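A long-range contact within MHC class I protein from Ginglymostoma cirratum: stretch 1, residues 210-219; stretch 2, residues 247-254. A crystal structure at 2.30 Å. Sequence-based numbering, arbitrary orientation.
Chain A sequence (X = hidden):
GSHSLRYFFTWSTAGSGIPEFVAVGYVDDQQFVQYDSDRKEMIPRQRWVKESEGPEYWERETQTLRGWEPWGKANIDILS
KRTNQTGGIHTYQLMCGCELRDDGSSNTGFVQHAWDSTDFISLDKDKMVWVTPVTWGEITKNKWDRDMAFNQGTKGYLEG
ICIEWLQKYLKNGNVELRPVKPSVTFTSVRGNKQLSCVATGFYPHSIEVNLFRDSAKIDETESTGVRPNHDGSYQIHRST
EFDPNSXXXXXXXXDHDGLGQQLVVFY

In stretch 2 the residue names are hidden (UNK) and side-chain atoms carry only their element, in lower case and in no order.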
# COMPACT_ATOMS: atom_id res chain seq x y z
N ASN A 210 -2.15 -15.15 16.81
CA ASN A 210 -1.71 -16.52 16.98
C ASN A 210 -2.78 -17.38 17.63
O ASN A 210 -3.54 -16.91 18.47
CB ASN A 210 -0.42 -16.56 17.82
CG ASN A 210 0.74 -15.85 17.14
OD1 ASN A 210 1.32 -16.36 16.18
ND2 ASN A 210 1.08 -14.67 17.64
N LEU A 211 -2.83 -18.65 17.22
CA LEU A 211 -3.83 -19.59 17.72
C LEU A 211 -3.24 -20.57 18.73
O LEU A 211 -2.08 -20.98 18.61
CB LEU A 211 -4.48 -20.34 16.56
CG LEU A 211 -5.69 -19.67 15.90
CD1 LEU A 211 -5.32 -18.39 15.16
CD2 LEU A 211 -6.36 -20.66 14.96
N PHE A 212 -4.05 -20.92 19.72
CA PHE A 212 -3.60 -21.77 20.82
C PHE A 212 -4.55 -22.93 21.11
O PHE A 212 -5.77 -22.74 21.22
CB PHE A 212 -3.39 -20.94 22.09
CG PHE A 212 -2.12 -20.13 22.07
CD1 PHE A 212 -2.09 -18.89 21.45
CD2 PHE A 212 -0.97 -20.60 22.69
CE1 PHE A 212 -0.92 -18.14 21.43
CE2 PHE A 212 0.19 -19.86 22.68
CZ PHE A 212 0.22 -18.62 22.05
N ARG A 213 -3.97 -24.12 21.24
CA ARG A 213 -4.71 -25.30 21.66
C ARG A 213 -4.33 -25.65 23.09
O ARG A 213 -3.20 -26.06 23.35
CB ARG A 213 -4.42 -26.49 20.73
CG ARG A 213 -5.20 -27.74 21.09
CD ARG A 213 -5.01 -28.85 20.06
NE ARG A 213 -5.74 -30.05 20.44
CZ ARG A 213 -5.24 -31.05 21.16
NH1 ARG A 213 -5.99 -32.10 21.45
NH2 ARG A 213 -3.98 -31.00 21.60
N ASP A 214 -5.28 -25.47 24.00
CA ASP A 214 -5.14 -25.84 25.41
C ASP A 214 -3.81 -25.36 26.04
O ASP A 214 -3.09 -26.15 26.66
CB ASP A 214 -5.32 -27.36 25.58
CG ASP A 214 -5.77 -27.75 26.97
OD1 ASP A 214 -6.69 -27.10 27.52
OD2 ASP A 214 -5.22 -28.73 27.52
N SER A 215 -3.51 -24.07 25.87
CA SER A 215 -2.27 -23.44 26.38
C SER A 215 -1.03 -23.67 25.50
O SER A 215 0.04 -23.13 25.80
CB SER A 215 -1.98 -23.83 27.84
OG SER A 215 -2.93 -23.27 28.73
N ALA A 216 -1.18 -24.44 24.43
CA ALA A 216 -0.07 -24.70 23.51
C ALA A 216 -0.21 -23.89 22.22
O ALA A 216 -1.31 -23.71 21.71
CB ALA A 216 0.04 -26.18 23.20
N LYS A 217 0.93 -23.43 21.71
CA LYS A 217 0.98 -22.66 20.47
C LYS A 217 0.78 -23.55 19.24
O LYS A 217 1.40 -24.61 19.13
CB LYS A 217 2.32 -21.91 20.39
CG LYS A 217 2.69 -21.33 19.03
CD LYS A 217 1.93 -20.05 18.72
CE LYS A 217 2.70 -19.18 17.74
NZ LYS A 217 2.87 -19.82 16.41
N ILE A 218 -0.10 -23.12 18.33
CA ILE A 218 -0.40 -23.90 17.13
C ILE A 218 0.42 -23.45 15.91
O ILE A 218 0.27 -22.33 15.42
CB ILE A 218 -1.91 -23.86 16.78
CG1 ILE A 218 -2.76 -24.35 17.96
CG2 ILE A 218 -2.21 -24.70 15.54
CD1 ILE A 218 -4.25 -24.20 17.75
N ASP A 219 1.29 -24.35 15.44
CA ASP A 219 1.95 -24.19 14.14
C ASP A 219 1.05 -24.80 13.07
O ASP A 219 -0.09 -25.16 13.36
CB ASP A 219 3.31 -24.87 14.15
CG ASP A 219 4.30 -24.18 15.06
OD1 ASP A 219 4.23 -24.39 16.29
OD2 ASP A 219 5.16 -23.43 14.54
N UNK A 247 -12.06 -32.27 23.19
CA UNK A 247 -12.07 -31.76 24.56
C UNK A 247 -11.28 -30.46 24.74
O UNK A 247 -11.66 -29.61 25.55
n UNK A 247 -13.73 -35.06 26.83
c UNK A 247 -13.49 -34.43 25.69
c UNK A 247 -11.52 -32.83 25.53
o UNK A 247 -14.39 -34.01 24.96
c UNK A 247 -12.03 -34.25 25.31
N UNK A 248 -10.19 -30.33 23.99
CA UNK A 248 -9.24 -29.22 24.15
C UNK A 248 -9.87 -27.84 23.89
O UNK A 248 -10.63 -27.66 22.94
c UNK A 248 -8.02 -29.43 23.28
N UNK A 249 -9.53 -26.88 24.75
CA UNK A 249 -10.03 -25.51 24.63
C UNK A 249 -9.19 -24.72 23.63
O UNK A 249 -7.96 -24.86 23.59
c UNK A 249 -13.12 -26.30 27.75
c UNK A 249 -12.35 -25.35 26.86
n UNK A 249 -14.60 -26.21 27.53
c UNK A 249 -10.03 -24.80 25.99
c UNK A 249 -10.85 -25.50 27.08
N UNK A 250 -9.86 -23.91 22.82
CA UNK A 250 -9.18 -23.10 21.81
C UNK A 250 -9.25 -21.61 22.09
O UNK A 250 -10.31 -21.08 22.42
c UNK A 250 -10.09 -27.04 19.40
c UNK A 250 -9.43 -24.76 19.89
c UNK A 250 -10.38 -25.77 19.90
c UNK A 250 -8.16 -25.04 19.39
c UNK A 250 -9.76 -23.38 20.42
c UNK A 250 -7.85 -26.30 18.89
c UNK A 250 -8.82 -27.29 18.91
o UNK A 250 -8.51 -28.55 18.42
N UNK A 251 -8.11 -20.95 21.96
CA UNK A 251 -8.04 -19.51 22.11
C UNK A 251 -7.31 -18.84 20.94
O UNK A 251 -6.42 -19.43 20.32
c UNK A 251 -7.39 -19.13 23.45
o UNK A 251 -6.04 -19.56 23.51
N UNK A 252 -7.72 -17.61 20.65
CA UNK A 252 -7.04 -16.77 19.68
C UNK A 252 -6.49 -15.53 20.39
O UNK A 252 -7.22 -14.84 21.11
s UNK A 252 -7.24 -15.27 17.35
c UNK A 252 -8.00 -16.36 18.57
N UNK A 253 -5.20 -15.27 20.19
CA UNK A 253 -4.53 -14.15 20.85
C UNK A 253 -4.09 -13.09 19.83
O UNK A 253 -3.46 -13.41 18.82
c UNK A 253 -2.86 -13.50 22.64
c UNK A 253 -3.36 -14.63 21.75
c UNK A 253 -2.22 -15.18 20.92
N UNK A 254 -4.43 -11.83 20.10
CA UNK A 254 -4.16 -10.75 19.17
C UNK A 254 -3.32 -9.63 19.80
O UNK A 254 -3.62 -9.16 20.90
c UNK A 254 -5.46 -10.15 18.59
c UNK A 254 -5.14 -9.12 17.52
c UNK A 254 -6.34 -11.25 18.01

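Position 247 carries three side-chain carbons, the third bearing one oxygen and one nitrogen. An amide closing a chain of that length identifies Gln-247; its end leads away from stretch 1, and it makes no contact there.

Position 248 has a single side-chain carbon, so it is Ala-248. Its CB points toward stretch 1 and lies over one face of the Arg-213 guanidinium, 3.7 Å from Arg-213 NE, with Asp-214 CB 4.1 Å from the same Ala-248 CB.

Position 249 shows four carbons in a row ending in nitrogen, the pattern of Lys-249. The amine end leads away, and the backbone makes the closer contact: Asp-214 N donates to Lys-249 O at 2.8 Å, with an angle of 156° at the hydrogen.

At position 250, one carbon leads to a six-carbon ring bearing an oxygen, which defines Tyr-250. Its CE1 lies 3.7 Å from Arg-213 CG, OH sits at the edge of the guanidinium, near its plane, and Ile-218 CD1 approaches the ring edge, 4.3 Å from Tyr-250 CD1.

Position 251 has one carbon and one oxygen, hence Ser-251. Ser-251 OG is 3.3 Å from Phe-212 CB, a packing contact to carbon. The backbone supplies a reciprocal pair: Phe-212 N to Ser-251 O at 2.9 Å (152°) and Ser-251 N to Phe-212 O at 3.0 Å (171°).

Position 252 ends in sulfur after one carbon, which gives Cys-252. The sulfur is bonded covalently elsewhere in the structure; across the contact, Cys-252 SG lies 4.3 Å from Leu-211 CD1.

Position 253 has one carbon carrying two more, the branching of Val-253. Its CG1 reaches the edge of the Phe-212 ring, 3.3 Å from CE1 of Phe-212, and lies 3.8 Å from Asn-210 CB. The amide and carbonyl complete a second pair, Asn-210 N to Val-253 O at 3.0 Å and Val-253 N to Asn-210 O at 2.9 Å.

Position 254 repeats the three-carbon branched pattern and is Val-254, but its side chain points away and covers no surface of stretch 1.

The contact is an antiparallel strand pairing, with strand directions 155° apart. Hydrogen-bonded pairs, Asn-210 with Val-253 and Phe-212 with Ser-251, alternate with the non-hydrogen-bonded pairs of Leu-211 with Cys-252 and Arg-213 with Tyr-250. The same alternation sorts the side chains: the first two pairs share one sheet face, the latter two the other. Beyond the strand, the bond from Asp-214 N extends the pairing into the type I' turn from Arg-213 to Ala-216. Together the stretches bury 535 Å², counting both sides.

Stretch 2 (247-254) QAKYSCVV
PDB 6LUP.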